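Local coordinates for protein short chain dehydrogenase (Leptospira borgpetersenii serovar Hardjo-bovis, PDB 6UH2) that binds NAD+ in a Rossmann fold and, as a member of the short-chain dehydrogenase/reductase family, probably catalyses NAD(P)-dependent oxidoreduction of a CH-OH group, at residues G27-I32 against V47-P52; A69-R74 against F126-Y131; N88-I93 against R134-K139; A98-F103 against V118-N123. All coordinates share one frame; numbering follows the deposited sequence. Where two conformers were deposited one is given.

Contact 1: residues G27-I32 against V47-P52; sequences GGSGQI and VICLDP. With NAD (nicotinamide-adenine-dinucleotide), chain D.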
# COMPACT_ATOMS: atom_id res chain seq x y z
N GLY B 27 -2.14 -21.52 3.48
CA GLY B 27 -1.64 -21.24 4.81
C GLY B 27 -2.61 -20.48 5.69
O GLY B 27 -2.19 -19.80 6.62
N GLY B 28 -3.91 -20.59 5.41
CA GLY B 28 -4.94 -19.83 6.12
C GLY B 28 -5.15 -20.24 7.56
O GLY B 28 -5.88 -19.55 8.27
N SER B 29 -4.53 -21.34 8.00
CA SER B 29 -4.66 -21.74 9.39
C SER B 29 -3.63 -21.09 10.31
O SER B 29 -3.74 -21.22 11.53
CB SER B 29 -4.56 -23.27 9.51
OG SER B 29 -5.60 -23.89 8.77
N GLY B 30 -2.63 -20.39 9.75
CA GLY B 30 -1.54 -19.84 10.53
C GLY B 30 -1.93 -18.55 11.23
O GLY B 30 -3.09 -18.14 11.25
N GLN B 31 -0.93 -17.90 11.83
CA GLN B 31 -1.22 -16.69 12.61
C GLN B 31 -1.77 -15.58 11.73
O GLN B 31 -2.83 -15.01 12.02
CB GLN B 31 0.03 -16.21 13.35
CG GLN B 31 -0.30 -15.08 14.33
CD GLN B 31 0.89 -14.56 15.08
OE1 GLN B 31 2.04 -14.91 14.78
NE2 GLN B 31 0.64 -13.72 16.08
N ILE B 32 -1.07 -15.26 10.64
CA ILE B 32 -1.56 -14.20 9.77
C ILE B 32 -2.76 -14.70 8.97
O ILE B 32 -3.78 -14.01 8.86
CB ILE B 32 -0.44 -13.70 8.84
CG1 ILE B 32 0.58 -12.89 9.64
CG2 ILE B 32 -1.01 -12.86 7.69
CD1 ILE B 32 1.86 -12.57 8.87
N VAL B 47 -14.64 -17.92 1.73
CA VAL B 47 -13.21 -18.15 1.94
C VAL B 47 -12.93 -19.64 1.88
O VAL B 47 -13.62 -20.43 2.53
CB VAL B 47 -12.71 -17.58 3.28
CG1 VAL B 47 -11.21 -17.88 3.44
CG2 VAL B 47 -12.99 -16.09 3.35
N ILE B 48 -11.93 -20.02 1.09
CA ILE B 48 -11.40 -21.38 1.08
C ILE B 48 -9.98 -21.32 1.63
O ILE B 48 -9.13 -20.60 1.09
CB ILE B 48 -11.44 -22.00 -0.32
CG1 ILE B 48 -12.88 -22.12 -0.82
CG2 ILE B 48 -10.76 -23.38 -0.31
CD1 ILE B 48 -13.02 -22.55 -2.26
N CYS B 49 -9.73 -22.07 2.69
CA CYS B 49 -8.39 -22.18 3.26
C CYS B 49 -7.75 -23.49 2.80
O CYS B 49 -8.33 -24.56 2.99
CB CYS B 49 -8.45 -22.12 4.78
SG CYS B 49 -6.89 -22.63 5.55
N LEU B 50 -6.57 -23.40 2.18
CA LEU B 50 -5.76 -24.56 1.82
C LEU B 50 -4.58 -24.63 2.78
O LEU B 50 -3.72 -23.74 2.78
CB LEU B 50 -5.23 -24.50 0.39
CG LEU B 50 -6.15 -24.44 -0.83
CD1 LEU B 50 -5.32 -24.61 -2.09
CD2 LEU B 50 -7.22 -25.51 -0.75
N ASP B 51 -4.51 -25.70 3.58
CA ASP B 51 -3.52 -25.79 4.64
C ASP B 51 -3.48 -27.24 5.09
O ASP B 51 -4.55 -27.87 5.14
CB ASP B 51 -3.91 -24.85 5.79
CG ASP B 51 -2.74 -24.53 6.74
OD1 ASP B 51 -2.08 -25.46 7.24
OD2 ASP B 51 -2.52 -23.33 7.01
N PRO B 52 -2.31 -27.83 5.35
CA PRO B 52 -2.31 -29.19 5.93
C PRO B 52 -2.85 -29.22 7.35
O PRO B 52 -3.29 -30.29 7.80
CB PRO B 52 -0.83 -29.60 5.89
CG PRO B 52 -0.09 -28.33 5.84
CD PRO B 52 -0.95 -27.38 5.04
PA NAD D . 2.53 -19.48 10.48
O1A NAD D . 3.74 -20.43 10.70
O2A NAD D . 1.66 -19.06 11.67
O5B NAD D . 1.54 -20.07 9.31
C5B NAD D . 2.00 -20.64 8.10
C4B NAD D . 0.86 -21.53 7.67
O4B NAD D . 1.33 -22.12 6.40
C3B NAD D . 0.60 -22.70 8.64
O3B NAD D . -0.82 -22.83 8.89
C2B NAD D . 1.07 -23.92 7.84
O2B NAD D . 0.33 -25.10 8.17
C1B NAD D . 0.91 -23.46 6.38
N9A NAD D . 1.73 -24.35 5.55
C8A NAD D . 2.99 -24.87 5.83
N7A NAD D . 3.39 -25.68 4.89
C5A NAD D . 2.35 -25.72 3.97
C6A NAD D . 2.15 -26.42 2.78
N6A NAD D . 3.08 -27.26 2.28
N1A NAD D . 1.01 -26.23 2.11
C2A NAD D . 0.08 -25.40 2.59
N3A NAD D . 0.17 -24.70 3.73
C4A NAD D . 1.32 -24.90 4.38
O3 NAD D . 3.02 -18.15 9.71
PN NAD D . 2.56 -16.61 9.75
O1N NAD D . 3.43 -15.80 10.75
O2N NAD D . 1.03 -16.59 9.76
O5D NAD D . 3.18 -16.21 8.24
C5D NAD D . 2.30 -16.14 7.14
C4D NAD D . 3.11 -15.56 5.99
O4D NAD D . 3.75 -14.27 6.36
C3D NAD D . 4.28 -16.47 5.64
O3D NAD D . 4.56 -16.43 4.24
C2D NAD D . 5.52 -15.85 6.36
O2D NAD D . 6.75 -16.13 5.71
C1D NAD D . 5.14 -14.35 6.22
N1N NAD D . 5.74 -13.47 7.29
C2N NAD D . 5.53 -13.71 8.61
C3N NAD D . 6.10 -12.88 9.54
C7N NAD D . 5.86 -13.17 10.99
O7N NAD D . 6.52 -12.55 11.81
N7N NAD D . 4.93 -14.09 11.32
C4N NAD D . 6.87 -11.80 9.10
C5N NAD D . 7.07 -11.58 7.77
C6N NAD D . 6.48 -12.44 6.85
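Asp-51 turns its carboxylate toward the glycine-rich turn, where OD2 accepts the backbone N of Ser-29 (3.0 Å). That N-H comes from above the carboxylate plane, 41° out of it. CG stands anti to the backbone N (chi1 -162°), on the side of the turn; the carboxylate oxygens beyond it also meet the adenosine ribose. There, OD2 takes the hydroxyl O3B of NAD (2.6 Å) and OD1 takes O2B (2.6 Å); OD1 also accepts Glu-53 N. Ser-29 lays CB against OD2, while its OG bonds to Glu-53 O. One residue pair back, Cys-49 SG presses on Gly-28 CA (3.5 Å), where a CB would collide with the sulphur. Next to it, Gly-27 N bonds to Leu-50 O (2.8 Å). The turn leads into helix 31-42, whose first amides grip the pyrophosphate: Gln-31 N to O2A and Ile-32 N to O2N. A glycine-rich turn facing an acidic residue near the end of the second strand is the NAD-binding beta-alpha-beta unit of the Rossmann fold.

Contact 2: residues A69-R74 against F126-Y131; sequences ADITNR and FLLSQY. With NAD (nicotinamide-adenine-dinucleotide), chain D.
Arg-74 reaches across to the helix and holds Gln-130 end-on: NH1 (3.0 Å) and NH2 (2.9 Å) both donate to Gln-130 OE1, which lies near the guanidinium plane. The amide plane is turned 61° from the guanidinium. NH1 also donates to Tyr-131 OH (3.2 Å), tilted 25° from that plane. The chain bends at chi3 (-73°), which sets NE off the extended line of the side chain. Apolar groups border the guanidinium on one face, where Leu-127 CD1 lies 3.3 Å from Arg-74 NH2, and at part of its edge, where Phe-126 CE2 sits. Leu-127 CD2 lies 3.3 Å from Ile-71 O, a buried carbonyl oxygen with no hydrogen-bond partner in the model. In the Rossmann fold of this enzyme, the loop 69-74 follows strand 64-68, runs along the adenine edge and packs on helix 111-139. Nearer the cofactor, Ile-71 CG2 meets Leu-128 CD2 (3.7 Å), their side chains crossing at about a right angle. Hydrogen bonds read the adenine edge: Ile-71 N donates to N1A of NAD (3.1 Å), and N6A donates to Asp-70 OD1 (3.0 Å). The same OD1 accepts Thr-72 OG1 and Thr-72 N from one face of its plane, the latter closing an Asx turn.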
# COMPACT_ATOMS: atom_id res chain seq x y z
N ALA B 69 -4.61 -29.69 2.45
CA ALA B 69 -3.86 -29.72 1.21
C ALA B 69 -2.42 -29.32 1.45
O ALA B 69 -2.11 -28.55 2.37
CB ALA B 69 -4.46 -28.80 0.15
N ASP B 70 -1.54 -29.83 0.59
CA ASP B 70 -0.11 -29.55 0.61
C ASP B 70 0.23 -28.88 -0.71
O ASP B 70 0.20 -29.53 -1.76
CB ASP B 70 0.66 -30.86 0.81
CG ASP B 70 2.17 -30.68 0.72
OD1 ASP B 70 2.67 -29.57 0.41
OD2 ASP B 70 2.87 -31.68 0.96
N ILE B 71 0.57 -27.59 -0.66
CA ILE B 71 0.82 -26.82 -1.87
C ILE B 71 2.11 -27.21 -2.57
O ILE B 71 2.39 -26.71 -3.66
CB ILE B 71 0.83 -25.30 -1.60
CG1 ILE B 71 2.00 -24.93 -0.68
CG2 ILE B 71 -0.54 -24.84 -1.03
CD1 ILE B 71 2.09 -23.45 -0.35
N THR B 72 2.92 -28.09 -1.98
CA THR B 72 4.09 -28.59 -2.67
C THR B 72 3.77 -29.80 -3.54
O THR B 72 4.65 -30.25 -4.27
CB THR B 72 5.21 -28.97 -1.69
OG1 THR B 72 4.84 -30.15 -0.95
CG2 THR B 72 5.50 -27.83 -0.72
N ASN B 73 2.54 -30.33 -3.47
CA ASN B 73 2.15 -31.55 -4.18
C ASN B 73 1.28 -31.18 -5.38
O ASN B 73 0.09 -30.88 -5.23
CB ASN B 73 1.40 -32.49 -3.23
CG ASN B 73 1.13 -33.86 -3.85
OD1 ASN B 73 0.50 -33.97 -4.90
ND2 ASN B 73 1.62 -34.90 -3.20
N ARG B 74 1.87 -31.25 -6.59
CA ARG B 74 1.11 -30.89 -7.79
C ARG B 74 -0.13 -31.75 -7.97
O ARG B 74 -1.19 -31.25 -8.37
CB ARG B 74 1.99 -30.98 -9.04
CG ARG B 74 1.24 -30.62 -10.33
CD ARG B 74 2.13 -30.58 -11.57
NE ARG B 74 3.01 -29.42 -11.62
CZ ARG B 74 2.73 -28.27 -12.24
NH1 ARG B 74 1.58 -28.09 -12.87
NH2 ARG B 74 3.62 -27.28 -12.23
N PHE B 126 4.47 -20.50 -6.82
CA PHE B 126 4.48 -20.74 -8.27
C PHE B 126 3.32 -21.64 -8.69
O PHE B 126 2.61 -21.35 -9.66
CB PHE B 126 5.80 -21.39 -8.68
CG PHE B 126 5.69 -22.25 -9.91
CD1 PHE B 126 5.52 -21.68 -11.16
CD2 PHE B 126 5.75 -23.63 -9.81
CE1 PHE B 126 5.40 -22.48 -12.29
CE2 PHE B 126 5.64 -24.44 -10.93
CZ PHE B 126 5.47 -23.87 -12.17
N LEU B 127 3.13 -22.74 -7.98
CA LEU B 127 2.15 -23.75 -8.38
C LEU B 127 0.73 -23.21 -8.26
O LEU B 127 -0.08 -23.35 -9.18
CB LEU B 127 2.34 -25.00 -7.52
CG LEU B 127 1.69 -26.31 -7.96
CD1 LEU B 127 2.32 -26.79 -9.24
CD2 LEU B 127 1.86 -27.34 -6.85
N LEU B 128 0.41 -22.58 -7.12
CA LEU B 128 -0.93 -22.03 -6.95
C LEU B 128 -1.17 -20.89 -7.93
O LEU B 128 -2.28 -20.74 -8.46
CB LEU B 128 -1.15 -21.56 -5.50
CG LEU B 128 -1.65 -22.61 -4.50
CD1 LEU B 128 -3.12 -22.94 -4.74
CD2 LEU B 128 -0.82 -23.89 -4.57
N SER B 129 -0.15 -20.07 -8.18
CA SER B 129 -0.30 -19.00 -9.16
C SER B 129 -0.51 -19.58 -10.55
O SER B 129 -1.30 -19.04 -11.34
CB SER B 129 0.92 -18.08 -9.15
OG SER B 129 1.02 -17.40 -7.90
N GLN B 130 0.14 -20.70 -10.86
CA GLN B 130 0.06 -21.27 -12.20
C GLN B 130 -1.32 -21.89 -12.46
O GLN B 130 -1.92 -21.66 -13.52
CB GLN B 130 1.16 -22.31 -12.41
CG GLN B 130 1.14 -22.93 -13.82
CD GLN B 130 2.10 -24.10 -13.97
OE1 GLN B 130 1.98 -25.10 -13.27
NE2 GLN B 130 3.06 -23.97 -14.89
N TYR B 131 -1.83 -22.68 -11.51
CA TYR B 131 -3.17 -23.24 -11.69
C TYR B 131 -4.22 -22.14 -11.71
O TYR B 131 -5.18 -22.22 -12.48
CB TYR B 131 -3.47 -24.26 -10.58
CG TYR B 131 -2.93 -25.60 -10.97
CD1 TYR B 131 -3.69 -26.49 -11.74
CD2 TYR B 131 -1.64 -25.96 -10.64
CE1 TYR B 131 -3.16 -27.71 -12.14
CE2 TYR B 131 -1.11 -27.17 -11.03
CZ TYR B 131 -1.87 -28.04 -11.78
OH TYR B 131 -1.30 -29.25 -12.16
PA NAD D . 2.53 -19.48 10.48
O1A NAD D . 3.74 -20.43 10.70
O2A NAD D . 1.66 -19.06 11.67
O5B NAD D . 1.54 -20.07 9.31
C5B NAD D . 2.00 -20.64 8.10
C4B NAD D . 0.86 -21.53 7.67
O4B NAD D . 1.33 -22.12 6.40
C3B NAD D . 0.60 -22.70 8.64
O3B NAD D . -0.82 -22.83 8.89
C2B NAD D . 1.07 -23.92 7.84
O2B NAD D . 0.33 -25.10 8.17
C1B NAD D . 0.91 -23.46 6.38
N9A NAD D . 1.73 -24.35 5.55
C8A NAD D . 2.99 -24.87 5.83
N7A NAD D . 3.39 -25.68 4.89
C5A NAD D . 2.35 -25.72 3.97
C6A NAD D . 2.15 -26.42 2.78
N6A NAD D . 3.08 -27.26 2.28
N1A NAD D . 1.01 -26.23 2.11
C2A NAD D . 0.08 -25.40 2.59
N3A NAD D . 0.17 -24.70 3.73
C4A NAD D . 1.32 -24.90 4.38
O3 NAD D . 3.02 -18.15 9.71
PN NAD D . 2.56 -16.61 9.75
O1N NAD D . 3.43 -15.80 10.75
O2N NAD D . 1.03 -16.59 9.76
O5D NAD D . 3.18 -16.21 8.24
C5D NAD D . 2.30 -16.14 7.14
C4D NAD D . 3.11 -15.56 5.99
O4D NAD D . 3.75 -14.27 6.36
C3D NAD D . 4.28 -16.47 5.64
O3D NAD D . 4.56 -16.43 4.24
C2D NAD D . 5.52 -15.85 6.36
O2D NAD D . 6.75 -16.13 5.71
C1D NAD D . 5.14 -14.35 6.22
N1N NAD D . 5.74 -13.47 7.29
C2N NAD D . 5.53 -13.71 8.61
C3N NAD D . 6.10 -12.88 9.54
C7N NAD D . 5.86 -13.17 10.99
O7N NAD D . 6.52 -12.55 11.81
N7N NAD D . 4.93 -14.09 11.32
C4N NAD D . 6.87 -11.80 9.10
C5N NAD D . 7.07 -11.58 7.77
C6N NAD D . 6.48 -12.44 6.85

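Contact 3: residues N88-I93 against R134-K139; sequences NKIPDI and RLWKEK
Trp-136 and Ile-90 fill the tight side of this contact. The indole NE1 donates to Pro-91 O (2.8 Å), with the oxygen 24° out of the ring plane and a bent N-H...O angle of 138°. CZ2, on the same side of the indole as NE1, approaches Asp-92 O (3.7 Å). Ile-90 CG2 lies at the edge of the indole, 4.0 Å from Trp-136 CD1, and meets Leu-135 CD2 at 3.9 Å; the same leucine methyl only grazes Pro-91 CD (4.4 Å). On the solvent side the partner is the exposed chain of Lys-139, bent at chi2 (-75°): Ile-90 CD1 touches its CG and CE (3.7 Å each), the two side chains crossing at about a right angle, with the ammonium group in a weak, long ion pair with Glu-85. The contact packs the loop between helix 74-86 and strand 93-96 against the end of helix 111-139. Its one direct hydrogen bond pairs a carbonyl with the indole N-H at the buried side, while methyl and methylene groups do the rest.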
# COMPACT_ATOMS: atom_id res chain seq x y z
N ASN B 88 -18.15 -24.88 -9.31
CA ASN B 88 -18.31 -23.44 -9.50
C ASN B 88 -17.77 -22.68 -8.31
O ASN B 88 -18.42 -21.78 -7.76
CB ASN B 88 -19.78 -23.06 -9.76
CG ASN B 88 -20.35 -23.76 -10.97
OD1 ASN B 88 -19.89 -23.56 -12.09
ND2 ASN B 88 -21.36 -24.60 -10.74
N LYS B 89 -16.58 -23.07 -7.87
CA LYS B 89 -15.89 -22.32 -6.82
C LYS B 89 -14.62 -21.73 -7.41
O LYS B 89 -13.52 -21.99 -6.91
CB LYS B 89 -15.58 -23.20 -5.61
CG LYS B 89 -16.80 -23.73 -4.88
CD LYS B 89 -16.38 -24.80 -3.89
CE LYS B 89 -17.53 -25.22 -3.00
NZ LYS B 89 -17.10 -26.33 -2.10
N ILE B 90 -14.76 -20.94 -8.46
CA ILE B 90 -13.62 -20.29 -9.09
C ILE B 90 -13.25 -19.08 -8.26
O ILE B 90 -14.05 -18.15 -8.13
CB ILE B 90 -13.93 -19.91 -10.55
CG1 ILE B 90 -14.30 -21.16 -11.34
CG2 ILE B 90 -12.74 -19.18 -11.17
CD1 ILE B 90 -14.54 -20.90 -12.81
N PRO B 91 -12.06 -19.05 -7.67
CA PRO B 91 -11.70 -17.92 -6.81
C PRO B 91 -11.63 -16.61 -7.58
O PRO B 91 -11.32 -16.59 -8.77
CB PRO B 91 -10.32 -18.30 -6.26
CG PRO B 91 -10.20 -19.81 -6.50
CD PRO B 91 -11.01 -20.08 -7.73
N ASP B 92 -11.93 -15.52 -6.89
CA ASP B 92 -11.70 -14.19 -7.42
C ASP B 92 -10.37 -13.62 -6.97
O ASP B 92 -9.81 -12.75 -7.63
CB ASP B 92 -12.81 -13.23 -6.98
CG ASP B 92 -14.17 -13.70 -7.41
OD1 ASP B 92 -14.51 -13.51 -8.59
OD2 ASP B 92 -14.86 -14.33 -6.59
N ILE B 93 -9.86 -14.11 -5.84
CA ILE B 93 -8.69 -13.60 -5.15
C ILE B 93 -7.90 -14.81 -4.70
O ILE B 93 -8.47 -15.72 -4.08
CB ILE B 93 -9.07 -12.72 -3.94
CG1 ILE B 93 -9.88 -11.49 -4.40
CG2 ILE B 93 -7.83 -12.28 -3.17
CD1 ILE B 93 -10.64 -10.83 -3.26
N ARG B 134 -3.98 -20.16 -15.15
CA ARG B 134 -4.54 -20.94 -16.25
C ARG B 134 -6.06 -20.97 -16.20
O ARG B 134 -6.73 -20.84 -17.24
CB ARG B 134 -3.95 -22.35 -16.23
CG ARG B 134 -2.48 -22.41 -16.66
CD ARG B 134 -1.90 -23.83 -16.59
NE ARG B 134 -2.71 -24.80 -17.31
CZ ARG B 134 -2.52 -25.13 -18.58
NH1 ARG B 134 -1.54 -24.59 -19.29
NH2 ARG B 134 -3.32 -26.02 -19.15
N LEU B 135 -6.63 -21.13 -15.01
CA LEU B 135 -8.09 -21.20 -14.89
C LEU B 135 -8.74 -19.86 -15.20
O LEU B 135 -9.74 -19.80 -15.94
CB LEU B 135 -8.48 -21.69 -13.50
CG LEU B 135 -9.97 -21.77 -13.13
CD1 LEU B 135 -10.71 -22.82 -13.97
CD2 LEU B 135 -10.13 -22.03 -11.63
N TRP B 136 -8.19 -18.77 -14.66
CA TRP B 136 -8.74 -17.44 -14.92
C TRP B 136 -8.65 -17.07 -16.39
O TRP B 136 -9.61 -16.56 -16.98
CB TRP B 136 -8.01 -16.40 -14.08
CG TRP B 136 -8.35 -16.43 -12.65
CD1 TRP B 136 -9.40 -17.08 -12.06
CD2 TRP B 136 -7.64 -15.78 -11.60
NE1 TRP B 136 -9.38 -16.87 -10.70
CE2 TRP B 136 -8.31 -16.07 -10.39
CE3 TRP B 136 -6.50 -14.97 -11.56
CZ2 TRP B 136 -7.88 -15.57 -9.15
CZ3 TRP B 136 -6.06 -14.48 -10.33
CH2 TRP B 136 -6.75 -14.79 -9.15
N LYS B 137 -7.49 -17.32 -17.00
CA LYS B 137 -7.31 -17.04 -18.42
C LYS B 137 -8.34 -17.79 -19.26
O LYS B 137 -8.86 -17.26 -20.24
CB LYS B 137 -5.88 -17.42 -18.83
CG LYS B 137 -5.54 -17.25 -20.30
CD LYS B 137 -4.12 -17.75 -20.56
CE LYS B 137 -3.81 -17.82 -22.04
NZ LYS B 137 -2.50 -18.50 -22.27
N GLU B 138 -8.66 -19.01 -18.86
CA GLU B 138 -9.60 -19.82 -19.62
C GLU B 138 -11.03 -19.33 -19.44
O GLU B 138 -11.82 -19.34 -20.39
CB GLU B 138 -9.47 -21.28 -19.20
CG GLU B 138 -10.41 -22.22 -19.91
CD GLU B 138 -10.44 -23.57 -19.25
OE1 GLU B 138 -9.40 -24.25 -19.24
OE2 GLU B 138 -11.51 -23.94 -18.72
N LYS B 139 -11.38 -18.89 -18.23
CA LYS B 139 -12.72 -18.41 -17.93
C LYS B 139 -12.90 -16.92 -18.21
O LYS B 139 -14.02 -16.42 -18.09
CB LYS B 139 -13.07 -18.69 -16.46
CG LYS B 139 -13.06 -20.16 -16.07
CD LYS B 139 -14.29 -20.89 -16.61
CE LYS B 139 -14.27 -22.36 -16.25
NZ LYS B 139 -15.56 -23.04 -16.58

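Contact 4: residues A98-F103 against V118-N123; sequences AGISVF and VHVNLN. With NAD (nicotinamide-adenine-dinucleotide), chain D.
Helix 111-139 widens into a pi-type turn at 119-123, where Val-118 O accepts both Leu-122 N and Asn-123 N; a helix distorted around an asparagine is consistent with classical short-chain dehydrogenases. Here the asparagine, Asn-121, pins the loop after strand 93-96, whose Cys-97 and Ala-98 line the NAD pocket. It faces the backbone of Ile-100 with both ends of its amide. OD1 accepts Ile-100 N (3.0 Å, N-H...O 160°) in the carbonyl plane, on a lone pair, and ND2 donates to Ile-100 O (3.2 Å), which lies near the amide plane. CG, beside the backbone N of Asn-121 (chi1 -65°), is turned toward that Ile-100 backbone. ND2 has a second partner, Thr-176 OG1 on helix 171-191, and OD1 also touches Gly-99 CA (3.2 Å). Val-120 adds the apolar part: its CB meets Ile-100 CG1 (4.0 Å), the two side chains crossing at about a right angle. Ile-100 CG2 and the valine methyls then border the adenine, CG2 of Val-120 standing 3.7 Å from N6A of NAD. Gly-99 passes close to the nicotinamide ribose, with CA 3.4 Å from O3D, and a CB there would collide with that oxygen. A water donates to Ala-98 O and to Val-120 O, linking loop to helix a second way. With both ends of its amide bonded, Asn-121 would be expected to hold the Gly-99/Ile-100 backbone beside the cofactor.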
# COMPACT_ATOMS: atom_id res chain seq x y z
N ALA B 98 0.91 -19.02 2.64
CA ALA B 98 1.74 -20.07 3.23
C ALA B 98 3.22 -19.73 3.10
O ALA B 98 3.68 -19.27 2.05
CB ALA B 98 1.44 -21.40 2.56
N GLY B 99 3.95 -19.96 4.19
CA GLY B 99 5.39 -19.72 4.22
C GLY B 99 5.98 -20.37 5.45
O GLY B 99 5.32 -20.49 6.48
N ILE B 100 7.23 -20.82 5.33
CA ILE B 100 7.94 -21.44 6.46
C ILE B 100 9.38 -20.94 6.48
O ILE B 100 9.84 -20.23 5.58
CB ILE B 100 7.92 -22.98 6.42
CG1 ILE B 100 8.75 -23.49 5.23
CG2 ILE B 100 6.50 -23.52 6.38
CD1 ILE B 100 9.11 -24.96 5.36
N SER B 101 10.10 -21.32 7.53
CA SER B 101 11.51 -20.99 7.67
C SER B 101 12.18 -22.11 8.47
O SER B 101 11.56 -23.11 8.81
CB SER B 101 11.70 -19.62 8.34
OG SER B 101 13.05 -19.17 8.25
N VAL B 102 13.47 -21.92 8.74
CA VAL B 102 14.26 -22.83 9.55
C VAL B 102 15.23 -21.95 10.34
O VAL B 102 15.52 -20.82 9.96
CB VAL B 102 14.99 -23.89 8.69
CG1 VAL B 102 15.94 -23.21 7.69
CG2 VAL B 102 15.71 -24.91 9.54
N PHE B 103 15.71 -22.46 11.48
CA PHE B 103 16.38 -21.55 12.40
C PHE B 103 17.81 -21.91 12.81
O PHE B 103 18.40 -21.15 13.58
CB PHE B 103 15.48 -21.37 13.62
CG PHE B 103 14.06 -21.08 13.24
CD1 PHE B 103 13.70 -19.82 12.78
CD2 PHE B 103 13.10 -22.08 13.24
CE1 PHE B 103 12.40 -19.55 12.38
CE2 PHE B 103 11.80 -21.83 12.85
CZ PHE B 103 11.45 -20.56 12.41
N VAL B 118 12.28 -23.88 0.23
CA VAL B 118 12.08 -23.56 -1.19
C VAL B 118 10.72 -24.08 -1.67
O VAL B 118 9.95 -23.37 -2.32
CB VAL B 118 13.24 -24.12 -2.03
CG1 VAL B 118 12.90 -24.05 -3.52
CG2 VAL B 118 14.54 -23.36 -1.71
N HIS B 119 10.42 -25.34 -1.35
CA HIS B 119 9.20 -25.95 -1.89
C HIS B 119 7.94 -25.24 -1.40
O HIS B 119 7.04 -24.97 -2.19
CB HIS B 119 9.18 -27.44 -1.57
CG HIS B 119 10.25 -28.18 -2.28
ND1 HIS B 119 10.72 -29.41 -1.88
CD2 HIS B 119 11.00 -27.83 -3.35
CE1 HIS B 119 11.69 -29.80 -2.69
NE2 HIS B 119 11.88 -28.85 -3.59
N VAL B 120 7.87 -24.91 -0.11
CA VAL B 120 6.68 -24.22 0.38
C VAL B 120 6.63 -22.79 -0.15
O VAL B 120 5.61 -22.35 -0.69
CB VAL B 120 6.63 -24.26 1.93
CG1 VAL B 120 5.47 -23.41 2.45
CG2 VAL B 120 6.48 -25.69 2.41
N ASN B 121 7.74 -22.06 -0.03
CA ASN B 121 7.73 -20.63 -0.34
C ASN B 121 7.74 -20.39 -1.85
O ASN B 121 6.89 -19.64 -2.35
CB ASN B 121 8.93 -19.93 0.33
CG ASN B 121 8.86 -19.96 1.87
OD1 ASN B 121 7.97 -20.59 2.47
ND2 ASN B 121 9.81 -19.28 2.51
N LEU B 122 8.67 -21.00 -2.59
CA LEU B 122 8.77 -20.73 -4.03
C LEU B 122 7.85 -21.64 -4.86
O LEU B 122 7.02 -21.14 -5.62
CB LEU B 122 10.22 -20.88 -4.52
CG LEU B 122 11.21 -19.74 -4.30
CD1 LEU B 122 12.52 -20.06 -5.04
CD2 LEU B 122 10.65 -18.37 -4.73
N ASN B 123 8.03 -22.97 -4.76
CA ASN B 123 7.17 -23.88 -5.53
C ASN B 123 5.70 -23.66 -5.22
O ASN B 123 4.86 -23.67 -6.13
CB ASN B 123 7.53 -25.35 -5.25
CG ASN B 123 8.87 -25.74 -5.82
OD1 ASN B 123 9.91 -25.33 -5.31
ND2 ASN B 123 8.86 -26.51 -6.91
PA NAD D . 2.53 -19.48 10.48
O1A NAD D . 3.74 -20.43 10.70
O2A NAD D . 1.66 -19.06 11.67
O5B NAD D . 1.54 -20.07 9.31
C5B NAD D . 2.00 -20.64 8.10
C4B NAD D . 0.86 -21.53 7.67
O4B NAD D . 1.33 -22.12 6.40
C3B NAD D . 0.60 -22.70 8.64
O3B NAD D . -0.82 -22.83 8.89
C2B NAD D . 1.07 -23.92 7.84
O2B NAD D . 0.33 -25.10 8.17
C1B NAD D . 0.91 -23.46 6.38
N9A NAD D . 1.73 -24.35 5.55
C8A NAD D . 2.99 -24.87 5.83
N7A NAD D . 3.39 -25.68 4.89
C5A NAD D . 2.35 -25.72 3.97
C6A NAD D . 2.15 -26.42 2.78
N6A NAD D . 3.08 -27.26 2.28
N1A NAD D . 1.01 -26.23 2.11
C2A NAD D . 0.08 -25.40 2.59
N3A NAD D . 0.17 -24.70 3.73
C4A NAD D . 1.32 -24.90 4.38
O3 NAD D . 3.02 -18.15 9.71
PN NAD D . 2.56 -16.61 9.75
O1N NAD D . 3.43 -15.80 10.75
O2N NAD D . 1.03 -16.59 9.76
O5D NAD D . 3.18 -16.21 8.24
C5D NAD D . 2.30 -16.14 7.14
C4D NAD D . 3.11 -15.56 5.99
O4D NAD D . 3.75 -14.27 6.36
C3D NAD D . 4.28 -16.47 5.64
O3D NAD D . 4.56 -16.43 4.24
C2D NAD D . 5.52 -15.85 6.36
O2D NAD D . 6.75 -16.13 5.71
C1D NAD D . 5.14 -14.35 6.22
N1N NAD D . 5.74 -13.47 7.29
C2N NAD D . 5.53 -13.71 8.61
C3N NAD D . 6.10 -12.88 9.54
C7N NAD D . 5.86 -13.17 10.99
O7N NAD D . 6.52 -12.55 11.81
N7N NAD D . 4.93 -14.09 11.32
C4N NAD D . 6.87 -11.80 9.10
C5N NAD D . 7.07 -11.58 7.77
C6N NAD D . 6.48 -12.44 6.85
O HOH W 1 3.72 -20.10 -0.78

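Overall arrangement
Contacts 1, 2 and 4 surround one NAD molecule: contact 1 takes the adenosine ribose and pyrophosphate, contact 2 the adenine edge, contact 4 the adenine and nicotinamide ribose. Their centres lie 13 to 15 Å apart, and they touch: Asp-51 O probably accepts Ala-69 N (3.3 Å), Gly-27 N packs on Ala-98 CB (3.7 Å), and Ile-71 CD1 reaches Ala-98 CB (3.6 Å). Helix 111-139 serves contacts 2, 3 and 4, and contact 4 is nested within the loops closed by the other two. Contact 3, joining the end of helix 111-139 to the loop before strand 93-96, touches no part of NAD; its centre lies about 15, 19 and 25 Å from those of contacts 2, 1 and 4.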